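Local coordinates for protein galactokinase (Bifidobacterium longum subsp. infantis ATCC 15697 = JCM 1222 = DSM 20088, PDB 6TEQ) that probably phosphorylates galactose at C1 with ATP, as a sugar kinase of the GHMP family, and here holds 2-deoxy-2-fluoro-galactose, at residues A[226-231]-A[320-325]; A[349-354]-A[371-376]; A[388-393]-A[399-404]. One frame throughout, in Å; residues are numbered along the deposited sequence. Where two conformers were deposited one is given.

Contact 1 of 3, residues A[226-231]-A[320-325]; sequences DKYNLE and GDIKAA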
loop_
_atom_site.group_PDB
_atom_site.type_symbol
_atom_site.label_atom_id
_atom_site.label_comp_id
_atom_site.label_asym_id
_atom_site.label_seq_id
_atom_site.Cartn_x
_atom_site.Cartn_y
_atom_site.Cartn_z
ATOM N N ASP A 226 3.881 20.114 -7.903
ATOM C CA ASP A 226 3.595 21.486 -8.418
ATOM C C ASP A 226 4.911 22.226 -8.682
ATOM O O ASP A 226 4.981 23.012 -9.641
ATOM C CB ASP A 226 2.768 22.279 -7.417
ATOM C CG ASP A 226 1.344 21.765 -7.190
ATOM O OD1 ASP A 226 0.800 21.067 -8.031
ATOM O OD2 ASP A 226 0.799 22.076 -6.139
ATOM N N LYS A 227 5.959 21.909 -7.887
ATOM C CA LYS A 227 7.268 22.591 -8.017
ATOM C C LYS A 227 7.796 22.340 -9.445
ATOM O O LYS A 227 8.524 23.182 -9.968
ATOM C CB LYS A 227 8.239 22.044 -6.953
ATOM C CG LYS A 227 9.638 22.628 -6.988
ATOM C CD LYS A 227 10.555 22.050 -5.944
ATOM C CE LYS A 227 11.942 22.634 -6.104
ATOM N NZ LYS A 227 12.746 22.461 -4.887
ATOM N N TYR A 228 7.471 21.185 -10.043
ATOM C CA TYR A 228 7.983 20.766 -11.354
ATOM C C TYR A 228 6.872 20.752 -12.409
ATOM O O TYR A 228 7.121 20.218 -13.502
ATOM C CB TYR A 228 8.679 19.436 -11.243
ATOM C CG TYR A 228 9.719 19.433 -10.149
ATOM C CD1 TYR A 228 10.939 20.033 -10.339
ATOM C CD2 TYR A 228 9.551 18.732 -8.980
ATOM C CE1 TYR A 228 11.886 20.086 -9.330
ATOM C CE2 TYR A 228 10.526 18.690 -8.000
ATOM C CZ TYR A 228 11.705 19.387 -8.163
ATOM O OH TYR A 228 12.664 19.426 -7.196
ATOM N N ASN A 229 5.732 21.381 -12.121
ATOM C CA ASN A 229 4.620 21.390 -13.102
ATOM C C ASN A 229 4.295 19.965 -13.568
ATOM O O ASN A 229 4.083 19.761 -14.751
ATOM C CB ASN A 229 4.908 22.323 -14.280
ATOM C CG ASN A 229 5.027 23.766 -13.819
ATOM O OD1 ASN A 229 4.488 24.128 -12.784
ATOM N ND2 ASN A 229 5.718 24.595 -14.586
ATOM N N LEU A 230 4.140 19.070 -12.594
ATOM C CA LEU A 230 3.838 17.667 -12.870
ATOM C C LEU A 230 2.496 17.279 -12.274
ATOM O O LEU A 230 1.920 17.984 -11.369
ATOM C CB LEU A 230 4.880 16.743 -12.223
ATOM C CG LEU A 230 6.327 16.925 -12.633
ATOM C CD1 LEU A 230 7.247 16.026 -11.791
ATOM C CD2 LEU A 230 6.447 16.652 -14.108
ATOM N N GLU A 231 2.057 16.112 -12.694
ATOM C CA GLU A 231 0.805 15.473 -12.244
ATOM C C GLU A 231 1.114 13.978 -12.175
ATOM O O GLU A 231 1.724 13.440 -13.124
ATOM C CB GLU A 231 -0.335 15.897 -13.191
ATOM C CG GLU A 231 -1.534 14.955 -13.251
ATOM C CD GLU A 231 -2.640 15.421 -14.190
ATOM O OE1 GLU A 231 -2.372 16.277 -15.091
ATOM O OE2 GLU A 231 -3.761 14.909 -14.048
ATOM N N GLY A 320 15.498 17.524 -9.458
ATOM C CA GLY A 320 14.553 18.061 -10.442
ATOM C C GLY A 320 14.762 17.438 -11.817
ATOM O O GLY A 320 14.328 18.055 -12.847
ATOM N N ASP A 321 15.390 16.267 -11.833
ATOM C CA ASP A 321 15.706 15.525 -13.067
ATOM C C ASP A 321 14.547 14.577 -13.350
ATOM O O ASP A 321 14.605 13.421 -13.037
ATOM C CB ASP A 321 17.082 14.860 -12.966
ATOM C CG ASP A 321 17.557 14.343 -14.309
ATOM O OD1 ASP A 321 16.696 14.241 -15.275
ATOM O OD2 ASP A 321 18.773 13.990 -14.371
ATOM N N ILE A 322 13.464 15.153 -13.837
ATOM C CA ILE A 322 12.196 14.402 -14.013
ATOM C C ILE A 322 12.347 13.374 -15.113
ATOM O O ILE A 322 11.750 12.271 -14.983
ATOM C CB ILE A 322 10.998 15.345 -14.203
ATOM C CG1 ILE A 322 11.027 16.484 -13.159
ATOM C CG2 ILE A 322 9.663 14.532 -14.164
ATOM C CD1 ILE A 322 11.149 16.073 -11.699
ATOM N N LYS A 323 13.129 13.656 -16.153
ATOM C CA LYS A 323 13.400 12.612 -17.159
ATOM C C LYS A 323 14.056 11.410 -16.514
ATOM O O LYS A 323 13.664 10.309 -16.819
ATOM C CB LYS A 323 14.189 13.219 -18.332
ATOM C CG LYS A 323 13.393 14.236 -19.165
ATOM C CD LYS A 323 14.183 14.719 -20.394
ATOM C CE LYS A 323 13.513 15.669 -21.352
ATOM N N ALA A 324 15.070 11.637 -15.686
ATOM C CA ALA A 324 15.773 10.545 -14.994
ATOM C C ALA A 324 14.793 9.838 -14.053
ATOM O O ALA A 324 14.774 8.590 -14.035
ATOM C CB ALA A 324 17.001 11.087 -14.307
ATOM N N ALA A 325 13.971 10.584 -13.347
ATOM C CA ALA A 325 12.969 10.004 -12.428
ATOM C C ALA A 325 12.041 9.087 -13.232
ATOM O O ALA A 325 11.740 7.941 -12.808
ATOM C CB ALA A 325 12.254 11.100 -11.682
#

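Contact 2 of 3, residues A[349-354]-A[371-376]; sequences IAVDVA and GSIIAL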
loop_
_atom_site.group_PDB
_atom_site.type_symbol
_atom_site.label_atom_id
_atom_site.label_comp_id
_atom_site.label_asym_id
_atom_site.label_seq_id
_atom_site.Cartn_x
_atom_site.Cartn_y
_atom_site.Cartn_z
ATOM N N ILE A 349 -0.109 -2.730 -21.047
ATOM C CA ILE A 349 -0.687 -1.889 -22.139
ATOM C C ILE A 349 -0.982 -0.465 -21.624
ATOM O O ILE A 349 -0.608 0.504 -22.301
ATOM C CB ILE A 349 -1.907 -2.586 -22.746
ATOM C CG1 ILE A 349 -1.488 -3.822 -23.526
ATOM C CG2 ILE A 349 -2.704 -1.583 -23.613
ATOM C CD1 ILE A 349 -2.610 -4.768 -23.892
ATOM N N ALA A 350 -1.476 -0.318 -20.403
ATOM C CA ALA A 350 -1.674 1.035 -19.850
ATOM C C ALA A 350 -0.324 1.757 -19.814
ATOM O O ALA A 350 -0.262 2.938 -20.125
ATOM C CB ALA A 350 -2.311 0.960 -18.491
ATOM N N VAL A 351 0.693 1.078 -19.287
ATOM C CA VAL A 351 2.030 1.681 -19.221
ATOM C C VAL A 351 2.527 2.076 -20.615
ATOM O O VAL A 351 3.083 3.178 -20.771
ATOM C CB VAL A 351 3.010 0.700 -18.532
ATOM C CG1 VAL A 351 4.436 1.065 -18.855
ATOM C CG2 VAL A 351 2.761 0.730 -17.058
ATOM N N ASP A 352 2.375 1.186 -21.610
ATOM C CA ASP A 352 2.861 1.494 -22.970
ATOM C C ASP A 352 2.121 2.750 -23.488
ATOM O O ASP A 352 2.754 3.612 -24.132
ATOM C CB ASP A 352 2.622 0.317 -23.890
ATOM C CG ASP A 352 3.467 0.425 -25.134
ATOM O OD1 ASP A 352 4.691 0.652 -24.981
ATOM O OD2 ASP A 352 2.847 0.395 -26.220
ATOM N N VAL A 353 0.822 2.815 -23.296
ATOM C CA VAL A 353 0.029 3.987 -23.741
ATOM C C VAL A 353 0.562 5.264 -23.072
ATOM O O VAL A 353 0.786 6.271 -23.754
ATOM C CB VAL A 353 -1.466 3.802 -23.504
ATOM C CG1 VAL A 353 -2.232 5.053 -23.807
ATOM C CG2 VAL A 353 -2.016 2.674 -24.317
ATOM N N ALA A 354 0.859 5.202 -21.785
ATOM C CA ALA A 354 1.355 6.379 -21.067
ATOM C C ALA A 354 2.702 6.777 -21.684
ATOM O O ALA A 354 2.970 7.971 -21.903
ATOM C CB ALA A 354 1.428 6.065 -19.623
ATOM N N GLY A 371 -4.565 -4.381 -10.815
ATOM C CA GLY A 371 -4.525 -3.148 -10.043
ATOM C C GLY A 371 -4.155 -1.972 -10.900
ATOM O O GLY A 371 -4.695 -1.801 -11.989
ATOM N N SER A 372 -3.274 -1.135 -10.358
ATOM C CA SER A 372 -3.091 0.228 -10.910
ATOM C C SER A 372 -1.701 0.452 -11.498
ATOM O O SER A 372 -0.698 -0.175 -11.059
ATOM C CB SER A 372 -3.397 1.304 -9.895
ATOM O OG SER A 372 -4.671 1.161 -9.311
ATOM N N ILE A 373 -1.654 1.404 -12.411
ATOM C CA ILE A 373 -0.419 2.023 -12.887
ATOM C C ILE A 373 -0.373 3.446 -12.394
ATOM O O ILE A 373 -1.385 4.089 -12.113
ATOM C CB ILE A 373 -0.233 1.912 -14.425
ATOM C CG1 ILE A 373 -1.141 2.841 -15.232
ATOM C CG2 ILE A 373 -0.323 0.502 -14.898
ATOM C CD1 ILE A 373 -0.463 3.322 -16.432
ATOM N N ILE A 374 0.835 3.973 -12.406
ATOM C CA ILE A 374 1.117 5.385 -12.160
ATOM C C ILE A 374 2.019 5.883 -13.276
ATOM O O ILE A 374 2.766 5.139 -13.885
ATOM C CB ILE A 374 1.723 5.599 -10.778
ATOM C CG1 ILE A 374 3.145 5.078 -10.708
ATOM C CG2 ILE A 374 0.799 5.013 -9.710
ATOM C CD1 ILE A 374 3.826 5.241 -9.373
ATOM N N ALA A 375 1.925 7.174 -13.505
ATOM C CA ALA A 375 2.756 7.855 -14.491
ATOM C C ALA A 375 3.055 9.266 -14.035
ATOM O O ALA A 375 2.133 10.017 -13.591
ATOM C CB ALA A 375 2.043 7.844 -15.841
ATOM N N LEU A 376 4.300 9.653 -14.203
ATOM C CA LEU A 376 4.739 11.041 -14.042
ATOM C C LEU A 376 4.452 11.665 -15.392
ATOM O O LEU A 376 5.052 11.261 -16.360
ATOM C CB LEU A 376 6.209 11.117 -13.669
ATOM C CG LEU A 376 6.534 10.791 -12.239
ATOM C CD1 LEU A 376 8.076 10.661 -12.106
ATOM C CD2 LEU A 376 6.007 11.841 -11.265
#

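Contact 3 of 3, residues A[388-393]-A[399-404]; sequences KIADRF and NAPRAL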
loop_
_atom_site.group_PDB
_atom_site.type_symbol
_atom_site.label_atom_id
_atom_site.label_comp_id
_atom_site.label_asym_id
_atom_site.label_seq_id
_atom_site.Cartn_x
_atom_site.Cartn_y
_atom_site.Cartn_z
ATOM N N LYS A 388 -6.834 8.097 -23.296
ATOM C CA LYS A 388 -6.113 7.237 -24.264
ATOM C C LYS A 388 -6.045 5.800 -23.742
ATOM O O LYS A 388 -6.209 4.857 -24.541
ATOM C CB LYS A 388 -4.750 7.839 -24.563
ATOM C CG LYS A 388 -4.846 9.033 -25.497
ATOM C CD LYS A 388 -3.526 9.658 -25.784
ATOM C CE LYS A 388 -3.639 10.718 -26.856
ATOM N NZ LYS A 388 -2.405 11.521 -26.940
ATOM N N ILE A 389 -5.756 5.595 -22.444
ATOM C CA ILE A 389 -5.723 4.215 -21.920
ATOM C C ILE A 389 -7.130 3.606 -22.022
ATOM O O ILE A 389 -7.204 2.463 -22.485
ATOM C CB ILE A 389 -5.200 4.229 -20.489
ATOM C CG1 ILE A 389 -3.742 4.676 -20.453
ATOM C CG2 ILE A 389 -5.425 2.908 -19.828
ATOM C CD1 ILE A 389 -3.270 5.092 -19.086
ATOM N N ALA A 390 -8.169 4.357 -21.694
ATOM C CA ALA A 390 -9.584 3.883 -21.741
ATOM C C ALA A 390 -9.942 3.489 -23.173
ATOM O O ALA A 390 -10.518 2.377 -23.365
ATOM C CB ALA A 390 -10.539 4.894 -21.174
ATOM N N ASP A 391 -9.563 4.306 -24.162
ATOM C CA ASP A 391 -9.925 4.013 -25.579
ATOM C C ASP A 391 -9.199 2.738 -25.971
ATOM O O ASP A 391 -9.800 1.834 -26.550
ATOM C CB ASP A 391 -9.572 5.160 -26.509
ATOM C CG ASP A 391 -10.502 6.338 -26.494
ATOM O OD1 ASP A 391 -11.248 6.445 -25.536
ATOM O OD2 ASP A 391 -10.584 7.050 -27.581
ATOM N N ARG A 392 -7.923 2.627 -25.567
ATOM C CA ARG A 392 -7.154 1.433 -25.937
ATOM C C ARG A 392 -7.727 0.171 -25.256
ATOM O O ARG A 392 -7.767 -0.901 -25.874
ATOM C CB ARG A 392 -5.706 1.633 -25.529
ATOM C CG ARG A 392 -4.861 0.398 -25.719
ATOM C CD ARG A 392 -4.722 -0.066 -27.180
ATOM N NE ARG A 392 -3.720 -1.137 -27.221
ATOM C CZ ARG A 392 -2.400 -0.953 -27.175
ATOM N NH1 ARG A 392 -1.879 0.240 -27.101
ATOM N NH2 ARG A 392 -1.564 -1.954 -27.131
ATOM N N PHE A 393 -8.101 0.269 -24.004
ATOM C CA PHE A 393 -8.722 -0.846 -23.272
ATOM C C PHE A 393 -9.950 -1.339 -24.039
ATOM O O PHE A 393 -10.140 -2.568 -24.151
ATOM C CB PHE A 393 -8.998 -0.406 -21.846
ATOM C CG PHE A 393 -7.861 -0.687 -20.885
ATOM C CD1 PHE A 393 -6.543 -0.557 -21.282
ATOM C CD2 PHE A 393 -8.128 -0.997 -19.577
ATOM C CE1 PHE A 393 -5.509 -0.806 -20.379
ATOM C CE2 PHE A 393 -7.098 -1.252 -18.688
ATOM C CZ PHE A 393 -5.802 -1.127 -19.094
ATOM N N ASN A 399 -12.091 -4.584 -19.506
ATOM C CA ASN A 399 -12.964 -3.767 -18.626
ATOM C C ASN A 399 -12.473 -2.330 -18.691
ATOM O O ASN A 399 -11.223 -2.145 -18.787
ATOM C CB ASN A 399 -12.923 -4.198 -17.149
ATOM C CG ASN A 399 -13.201 -5.663 -16.938
ATOM O OD1 ASN A 399 -13.950 -6.256 -17.717
ATOM N ND2 ASN A 399 -12.641 -6.237 -15.861
ATOM N N ALA A 400 -13.375 -1.355 -18.612
ATOM C CA ALA A 400 -12.977 0.062 -18.545
ATOM C C ALA A 400 -12.092 0.293 -17.349
ATOM O O ALA A 400 -12.409 -0.156 -16.246
ATOM C CB ALA A 400 -14.152 0.964 -18.466
ATOM N N PRO A 401 -11.035 1.116 -17.489
ATOM C CA PRO A 401 -10.273 1.528 -16.315
ATOM C C PRO A 401 -10.974 2.696 -15.630
ATOM O O PRO A 401 -11.893 3.330 -16.209
ATOM C CB PRO A 401 -8.929 1.903 -16.939
ATOM C CG PRO A 401 -9.314 2.494 -18.251
ATOM C CD PRO A 401 -10.497 1.691 -18.729
ATOM N N ARG A 402 -10.390 3.097 -14.494
ATOM C CA ARG A 402 -10.807 4.364 -13.844
ATOM C C ARG A 402 -9.548 5.017 -13.315
ATOM O O ARG A 402 -8.572 4.305 -13.010
ATOM C CB ARG A 402 -11.857 4.120 -12.777
ATOM C CG ARG A 402 -11.373 3.246 -11.656
ATOM C CD ARG A 402 -12.547 2.740 -10.794
ATOM N NE ARG A 402 -12.068 1.748 -9.897
ATOM C CZ ARG A 402 -12.850 1.031 -9.124
ATOM N NH1 ARG A 402 -14.141 1.344 -9.060
ATOM N NH2 ARG A 402 -12.317 0.072 -8.387
ATOM N N ALA A 403 -9.581 6.301 -13.126
ATOM C CA ALA A 403 -8.419 7.053 -12.688
ATOM C C ALA A 403 -8.735 7.743 -11.379
ATOM O O ALA A 403 -9.850 7.769 -10.920
ATOM C CB ALA A 403 -8.010 8.024 -13.780
ATOM N N LEU A 404 -7.684 8.191 -10.715
ATOM C CA LEU A 404 -7.823 8.886 -9.417
ATOM C C LEU A 404 -6.860 10.056 -9.466
ATOM O O LEU A 404 -5.715 9.866 -9.881
ATOM C CB LEU A 404 -7.363 7.979 -8.257
ATOM C CG LEU A 404 -8.087 6.730 -7.801
ATOM C CD1 LEU A 404 -7.850 5.644 -8.793
ATOM C CD2 LEU A 404 -7.486 6.321 -6.436
#

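Contact 1 of 3, residues A[226-231]-A[320-325]
Tyr228 packs on Ile322 and Gly320, and Leu230 on Ile322, in an interface without a hydrogen bond across it. The aromatic part is a CH-pi contact: Ile322 CD1 stands over one face of the Tyr228 ring, 4.2 Å from its centroid and 21° off the normal. On the opposite face lies the methylene chain of Lys227, through CG, so the phenol is sandwiched between aliphatic groups, and Phe317 of helix 294-318 adds an edge-to-face stack. Further out along the ring, Tyr228 CE1 meets Gly320 CA at 3.5 Å, obliquely; here glycine lets the ring come close to the backbone.

The purely aliphatic part is made by Leu230, whose CD1 reaches tip to tip toward Ile322 CG2 at 3.7 Å. With CG1 of Ile322 anti to the carbonyl carbon (chi1 -46°), CD1 lies between the tyrosine ring and Leu230 CD1, while CG2 packs on the leucine methyls.

The polar bonds lie within segment 320-325, at the start of the helix. Asp321 OD1 accepts from Ala324 N at 3.1 Å, met from above the carboxylate plane, and the sulfonate of a bound MES molecule, probably from the crystallisation liquor, takes bonds from Ile322 N and Lys323 N. Gly320, with positive phi, closes helix 294-318 in a Schellman motif and Asp321 is the N-cap of helix 322-338: a tight helix-to-helix turn packed against the turn leading into strand 230-236, the middle strand of the sheet.

Contact 2 of 3, residues A[349-354]-A[371-376]
The backbone bond from Val353 N to Ile349 O, 2.9 Å long, and the next one, from Ala354 N to Ala350 O at 3.0 Å, hold the turn of helix 345-356 that faces strand 372-378. Ile373 CD1 rests near Ala350 O by van der Waals contact, at 3.7 Å; everything that crosses to the strand is apolar packing.

Ile373 carries most of this packing. Its CG1 branch stands between the backbone N and the carbonyl carbon (chi1 74°), a sterically crowded position, and the second torsion, at 145°, falls short of fully extended. This places CD1 3.6 Å from Ala350 CB, while CG2 goes to Val351. There CG2 of the isoleucine meets Val351 CG2 at 3.8 Å, the two side chains crossing at a slant. One turn further along the helix the surfaces are small, and Ala354 CB faces Ala375 CB at 4.2 Å. With only methyl groups between them here, the helix can run close above the strand, their short axes 8.8 Å apart and nearly parallel, at -15°.

Ile374, between the two inward-facing strand residues, points its CB the other way. The helix lies over strands 372-378 and 361-365, meeting the latter through Ala354 on Ala362, while Val235 of strand 230-236 packs beside Ile373. The order 402-404, 230-236, 372-378, 361-365, with helices 345-356 and 382-396 on one face, is that of a ferredoxin-like beta-alpha-beta-beta-alpha-beta fold, here in the C-terminal GHMP kinase domain.

Contact 3 of 3, residues A[388-393]-A[399-404]
Pro401 lies obliquely against the CD2 side of Phe393, its CD 3.7 Å from Phe393 CD2 and its CB close to CE2. The pair joins the last helix and last strand of the ferredoxin-like alpha/beta fold: helix 382-396 ends, a short connection turns back, and the chain passes under the helix into strand 402-404, at the side of the sheet away from strand 361-365.

The pyrrolidine is wedged against the helix by its outer carbons. CG comes to 3.8 Å from Ala390 CA, and Ala390 CB is 4.0 Å from Pro401 CG; the small alanine lets the proline approach the helix backbone itself. From the preceding residue, Ile389 CG2 reaches the same CG at 4.2 Å. Val235 of the neighbouring strand 230-236 packs on both Ile389 and Pro401, so this proline links helix, connection and sheet.

The phenylalanine is fixed from several sides. A chi1 of -91°, away from the usual staggered values, and a chi2 of 37° together bring CD2 to the incoming chain. One helical turn back, Ile389 lays its CG2 over a ring face, 3.7 Å above the plane, while Phe398 forms an edge-to-face pair with the ring. The CB of Asn399 points away from the helix, and its ND2 donates to the backbone oxygen of Gln238. Its carbonyl, by contrast, points into the contact: Asn399 O sits at the ring edge, near the plane of Phe393, 3.4 Å from CD2.

The contacts follow one another along the chain, each closing before the next opens, and all reach one sheet, in which strands 402-404, 230-236 and 372-378 are neighbours. Contacts 2 and 3, centres 10 Å apart, share a helix-helix seam, where Ile349 and Val353 pack on Ile389 and Arg392. Contact 1 lies 17 Å from contact 2 and 24 Å from contact 3, centre to centre; it touches contact 2 through Ala325 and Leu376. Contact 1 joins the turn between helices 294-318 and 322-338 to the start of strand 230-236; contacts 2 and 3 pack helices 345-356 and 382-396 on the sheet. The loop before strand 372-378, packed in contact 2, brings Gly366 and Gly367 to the sugar pocket.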